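Local structure of Tlr1789 protein (Thermosynechococcus elongatus, 2X8X) at residues Q132-P137 against Q148-V153; T50-D55 against T106-E111. The protein probably takes part in inserting or transporting proteins at the cyanobacterial outer membrane, as an Omp85 family member whose N-terminal POTRA region makes up this chain. One frame throughout, in Å; residues are numbered along the deposited sequence.

Contact 1: residues Q132-P137 against Q148-V153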
loop_
_atom_site.group_PDB
_atom_site.type_symbol
_atom_site.label_atom_id
_atom_site.label_comp_id
_atom_site.label_asym_id
_atom_site.label_seq_id
_atom_site.Cartn_x
_atom_site.Cartn_y
_atom_site.Cartn_z
ATOM N N GLN A 132 -0.811 1.959 7.391
ATOM C CA GLN A 132 -0.257 1.524 6.073
ATOM C C GLN A 132 -1.395 1.690 5.094
ATOM O O GLN A 132 -2.561 1.746 5.526
ATOM C CB GLN A 132 0.119 0.033 6.081
ATOM C CG GLN A 132 -1.140 -0.820 6.375
ATOM C CD GLN A 132 -0.857 -2.359 6.391
ATOM O OE1 GLN A 132 0.199 -2.808 5.993
ATOM N NE2 GLN A 132 -1.808 -3.140 6.884
ATOM N N VAL A 133 -1.047 1.688 3.799
ATOM C CA VAL A 133 -2.010 1.645 2.688
ATOM C C VAL A 133 -2.549 0.243 2.660
ATOM O O VAL A 133 -1.788 -0.699 2.911
ATOM C CB VAL A 133 -1.291 1.998 1.366
ATOM C CG1 VAL A 133 -2.182 1.808 0.123
ATOM C CG2 VAL A 133 -0.860 3.446 1.434
ATOM N N VAL A 134 -3.850 0.088 2.411
ATOM C CA VAL A 134 -4.493 -1.208 2.334
ATOM C C VAL A 134 -5.298 -1.321 1.041
ATOM O O VAL A 134 -5.772 -0.297 0.450
ATOM C CB VAL A 134 -5.483 -1.471 3.553
ATOM C CG1 VAL A 134 -4.728 -1.524 4.854
ATOM C CG2 VAL A 134 -6.495 -0.380 3.675
ATOM N N GLY A 135 -5.418 -2.552 0.559
ATOM C CA GLY A 135 -6.252 -2.797 -0.616
ATOM C C GLY A 135 -5.477 -2.549 -1.891
ATOM O O GLY A 135 -4.258 -2.293 -1.868
ATOM N N THR A 136 -6.195 -2.611 -2.999
ATOM C CA THR A 136 -5.652 -2.400 -4.315
ATOM C C THR A 136 -6.045 -0.975 -4.750
ATOM O O THR A 136 -7.232 -0.616 -4.624
ATOM C CB THR A 136 -6.271 -3.448 -5.276
ATOM O OG1 THR A 136 -5.932 -4.769 -4.795
ATOM C CG2 THR A 136 -5.716 -3.292 -6.730
ATOM N N PRO A 137 -5.069 -0.178 -5.275
ATOM C CA PRO A 137 -5.407 1.155 -5.769
ATOM C C PRO A 137 -6.524 1.082 -6.799
ATOM O O PRO A 137 -6.571 0.146 -7.577
ATOM C CB PRO A 137 -4.092 1.620 -6.443
ATOM C CG PRO A 137 -2.990 0.765 -5.729
ATOM C CD PRO A 137 -3.643 -0.546 -5.551
ATOM N N GLN A 148 -6.704 3.602 0.022
ATOM C CA GLN A 148 -7.218 3.492 1.378
ATOM C C GLN A 148 -6.046 3.363 2.268
ATOM O O GLN A 148 -5.069 2.690 1.881
ATOM C CB GLN A 148 -8.020 2.205 1.513
ATOM C CG GLN A 148 -9.186 2.113 0.543
ATOM C CD GLN A 148 -9.950 0.774 0.700
ATOM O OE1 GLN A 148 -10.088 0.040 -0.264
ATOM N NE2 GLN A 148 -10.325 0.423 1.908
ATOM N N VAL A 149 -6.093 3.991 3.445
ATOM C CA VAL A 149 -5.172 3.672 4.533
ATOM C C VAL A 149 -5.965 3.183 5.769
ATOM O O VAL A 149 -7.154 3.504 5.935
ATOM C CB VAL A 149 -4.338 4.845 4.916
ATOM C CG1 VAL A 149 -3.432 5.286 3.728
ATOM C CG2 VAL A 149 -5.273 5.953 5.304
ATOM N N ALA A 150 -5.289 2.367 6.562
ATOM C CA ALA A 150 -5.714 2.010 7.914
ATOM C C ALA A 150 -4.571 2.465 8.774
ATOM O O ALA A 150 -3.510 1.852 8.755
ATOM C CB ALA A 150 -5.875 0.549 8.028
ATOM N N GLU A 151 -4.804 3.526 9.530
ATOM C CA GLU A 151 -3.750 4.206 10.233
ATOM C C GLU A 151 -3.487 3.576 11.600
ATOM O O GLU A 151 -2.423 3.785 12.150
ATOM C CB GLU A 151 -4.173 5.643 10.438
ATOM C CG GLU A 151 -4.370 6.352 9.085
ATOM C CD GLU A 151 -4.288 7.839 9.231
ATOM O OE1 GLU A 151 -4.570 8.346 10.337
ATOM O OE2 GLU A 151 -3.919 8.494 8.263
ATOM N N GLY A 152 -4.443 2.808 12.126
ATOM C CA GLY A 152 -4.290 2.190 13.468
ATOM C C GLY A 152 -5.064 2.980 14.529
ATOM O O GLY A 152 -4.547 3.304 15.589
ATOM N N VAL A 153 -6.295 3.363 14.216
ATOM C CA VAL A 153 -7.183 4.090 15.167
ATOM C C VAL A 153 -7.545 3.174 16.370
ATOM O O VAL A 153 -7.844 1.968 16.214
ATOM C CB VAL A 153 -8.496 4.636 14.449
ATOM C CG1 VAL A 153 -9.467 5.390 15.468
ATOM C CG2 VAL A 153 -8.144 5.578 13.316
HETATM O O HOH W 1 -5.563 1.433 -1.649
#

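Contact 2: residues T50-D55 against T106-E111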
loop_
_atom_site.group_PDB
_atom_site.type_symbol
_atom_site.label_atom_id
_atom_site.label_comp_id
_atom_site.label_asym_id
_atom_site.label_seq_id
_atom_site.Cartn_x
_atom_site.Cartn_y
_atom_site.Cartn_z
ATOM N N THR A 50 6.749 -3.027 -17.806
ATOM C CA THR A 50 7.227 -1.619 -17.731
ATOM C C THR A 50 6.345 -0.836 -16.735
ATOM O O THR A 50 6.779 0.164 -16.210
ATOM C CB THR A 50 7.160 -0.898 -19.058
ATOM O OG1 THR A 50 5.785 -0.877 -19.502
ATOM C CG2 THR A 50 8.179 -1.537 -20.132
ATOM N N GLY A 51 5.104 -1.307 -16.524
ATOM C CA GLY A 51 4.219 -0.685 -15.535
ATOM C C GLY A 51 3.291 0.379 -16.085
ATOM O O GLY A 51 2.466 0.878 -15.331
ATOM N N PHE A 52 3.401 0.689 -17.378
ATOM C CA PHE A 52 2.535 1.723 -17.992
ATOM C C PHE A 52 1.222 1.224 -18.597
ATOM O O PHE A 52 0.414 2.037 -19.082
ATOM C CB PHE A 52 3.283 2.464 -19.134
ATOM C CG PHE A 52 4.452 3.286 -18.692
ATOM C CD1 PHE A 52 4.258 4.533 -18.088
ATOM C CD2 PHE A 52 5.765 2.819 -18.895
ATOM C CE1 PHE A 52 5.336 5.302 -17.664
ATOM C CE2 PHE A 52 6.883 3.582 -18.486
ATOM C CZ PHE A 52 6.667 4.841 -17.891
ATOM N N PHE A 53 0.984 -0.087 -18.632
ATOM C CA PHE A 53 -0.108 -0.596 -19.490
ATOM C C PHE A 53 -1.112 -1.422 -18.748
ATOM O O PHE A 53 -0.733 -2.319 -17.994
ATOM C CB PHE A 53 0.467 -1.391 -20.694
ATOM C CG PHE A 53 1.462 -0.597 -21.489
ATOM C CD1 PHE A 53 1.039 0.347 -22.418
ATOM C CD2 PHE A 53 2.819 -0.769 -21.294
ATOM C CE1 PHE A 53 1.965 1.121 -23.132
ATOM C CE2 PHE A 53 3.739 -0.010 -22.007
ATOM C CZ PHE A 53 3.336 0.910 -22.937
ATOM N N ALA A 54 -2.389 -1.094 -18.931
ATOM C CA ALA A 54 -3.450 -1.906 -18.342
ATOM C C ALA A 54 -3.628 -3.237 -19.068
ATOM O O ALA A 54 -4.155 -4.210 -18.482
ATOM C CB ALA A 54 -4.799 -1.130 -18.358
ATOM N N ASP A 55 -3.234 -3.294 -20.344
ATOM C CA ASP A 55 -3.564 -4.418 -21.160
ATOM C C ASP A 55 -2.589 -4.412 -22.332
ATOM O O ASP A 55 -2.170 -3.358 -22.787
ATOM C CB ASP A 55 -5.023 -4.341 -21.670
ATOM C CG ASP A 55 -5.558 -5.719 -22.084
ATOM O OD1 ASP A 55 -4.773 -6.700 -22.171
ATOM O OD2 ASP A 55 -6.773 -5.823 -22.342
ATOM N N THR A 106 1.395 9.665 -18.007
ATOM C CA THR A 106 0.736 8.399 -17.924
ATOM C C THR A 106 1.081 7.792 -16.550
ATOM O O THR A 106 2.252 7.827 -16.118
ATOM C CB THR A 106 1.375 7.450 -18.964
ATOM O OG1 THR A 106 1.094 7.981 -20.245
ATOM C CG2 THR A 106 0.778 5.995 -18.858
ATOM N N LEU A 107 0.084 7.216 -15.898
ATOM C CA LEU A 107 0.329 6.593 -14.590
ATOM C C LEU A 107 1.175 5.332 -14.825
ATOM O O LEU A 107 0.936 4.564 -15.782
ATOM C CB LEU A 107 -1.030 6.212 -14.003
ATOM C CG LEU A 107 -1.002 5.174 -12.859
ATOM C CD1 LEU A 107 -0.472 5.776 -11.560
ATOM C CD2 LEU A 107 -2.414 4.754 -12.742
ATOM N N ASN A 108 2.151 5.121 -13.945
ATOM C CA ASN A 108 2.976 3.956 -13.943
ATOM C C ASN A 108 2.776 3.248 -12.591
ATOM O O ASN A 108 2.955 3.851 -11.526
ATOM C CB ASN A 108 4.461 4.303 -14.201
ATOM C CG ASN A 108 5.300 3.073 -14.300
ATOM O OD1 ASN A 108 5.527 2.382 -13.282
ATOM N ND2 ASN A 108 5.776 2.744 -15.525
ATOM N N LEU A 109 2.340 1.996 -12.614
ATOM C CA LEU A 109 2.064 1.315 -11.348
ATOM C C LEU A 109 3.291 1.019 -10.520
ATOM O O LEU A 109 3.183 0.921 -9.320
ATOM C CB LEU A 109 1.275 0.047 -11.554
ATOM C CG LEU A 109 -0.231 0.155 -11.856
ATOM C CD1 LEU A 109 -0.893 -1.165 -11.507
ATOM C CD2 LEU A 109 -1.028 1.236 -11.190
ATOM N N ARG A 110 4.467 0.871 -11.115
ATOM C CA ARG A 110 5.691 0.792 -10.286
ATOM C C ARG A 110 5.955 2.108 -9.534
ATOM O O ARG A 110 6.285 2.075 -8.368
ATOM C CB ARG A 110 6.955 0.494 -11.112
ATOM C CG ARG A 110 6.931 -0.665 -12.001
ATOM C CD ARG A 110 8.379 -0.627 -12.621
ATOM N NE ARG A 110 8.667 -1.737 -13.512
ATOM C CZ ARG A 110 9.633 -2.634 -13.328
ATOM N NH1 ARG A 110 10.451 -2.543 -12.272
ATOM N NH2 ARG A 110 9.768 -3.639 -14.202
ATOM N N GLU A 111 5.863 3.250 -10.212
ATOM C CA GLU A 111 5.998 4.545 -9.550
ATOM C C GLU A 111 4.877 4.793 -8.490
ATOM O O GLU A 111 5.150 5.319 -7.401
ATOM C CB GLU A 111 5.932 5.688 -10.546
ATOM C CG GLU A 111 7.036 5.590 -11.691
ATOM C CD GLU A 111 6.914 6.741 -12.782
ATOM O OE1 GLU A 111 6.766 7.913 -12.356
ATOM O OE2 GLU A 111 6.985 6.491 -14.040
#

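Contact 1: residues Q132-P137 against Q148-V153
Val134 and Ala150 meet through their methyl groups, CG1 of Val134 lying 4.0 Å from CB of Ala150 on the face of the sheet that Gln132 and Gln148 also share. A chi1 of -64° sets CG1 of Val134 anti to the carbonyl carbon and leaves CG2 between the backbone N and the carbonyl carbon, 3.7 Å from CB of Gln148, the two side chains crossing at about a right angle. Across the non-hydrogen-bonded pair Val133 and Val149 the side chains diverge, yet CG2 of Val133 still comes within 3.9 Å of CG1 of Val149. Gln132 and Ala150 form the hydrogen-bonded pair. Ala150 N reaches Gln132 O at 3.0 Å, approaching almost in line with the C=O bond, whereas Gln132 N comes to Ala150 O from above the carbonyl plane. The bond from Val134 N to Gln148 O, at 2.9 Å, is followed by a corner of the chain at Gly135. A water bridges the same pair of residues, donating to Val134 O (2.7 Å) and accepting from Gln148 N. Behind Val133 and Val149, helix 109-125 covers the other side of the sheet: Ile116 and Ile119 touch Val133, and Tyr123 touches Val149. With 144-150 running between 132-139 and 81-85, this is the C-terminal beta hairpin of a POTRA domain, whose three-stranded sheet packs here against helix 109-125, the second of its two helices.

Contact 2: residues T50-D55 against T106-E111
An asparagine N-cap that also grips the turn following a helix of the neighbouring domain makes this contact a junction between two successive POTRA domains, the turn after helix 37-48 of one meeting the start of helix 109-125 of the next. Asn108 carries it. Its CG stands anti to the backbone N (chi1 -176°), which carries the amide across to the turn of the other segment, ND2 toward Thr50 and OD1 back over its own helix start. OD1 accepts from Glu111 N at 3.2 Å and, in a weak, bent bond, from Arg110 N. ND2 crosses to the first domain and donates to Thr50 O at 2.9 Å; the acceptor lies near the amide plane, and the N-H points fairly straight at it (158°). A second bond runs alongside, from Leu109 N to Gly51 O, so that consecutive carbonyls of the turn are each engaged by the cap region. Gly51, with positive phi as the chain leaves the helix and no side chain of its own, lets its backbone come up close beside the Asn108 amide. Arg110 lies beside the same turn, its NH2 bonded to Ala49 O, while Glu111 OE1 makes a salt bridge with Arg105. Leu19 and Leu22 of helix 17-26 touch Phe52 from within the first domain. Toward the second, the methyl CG2 of Thr106 sits at the edge of the Phe52 ring, 3.9 Å from CD1. The amide of Asn108 stands almost upright on one face of that ring, the planes 85° apart, with ND2 over the ring centre, 3.1 Å above its plane.

From the N terminus, the chain first passes through the domain holding strands 5-13, 53-63 and 66-75, with the turn at 50-55 leading into its second long strand. Contact 2 closes a long loop when 106-111, in the next domain, returns to that turn, tying together two domains rather than parts of one. Helix 109-125 then carries the chain on to strand 132-139, and contact 1 closes a short hairpin loop wholly within the second domain. The loops neither nest nor cross but follow in series, their centres about 21 Å apart. The same helix serves both, starting at contact 2 and backing contact 1 further along; beyond Val153 the third domain begins with strand 154-161.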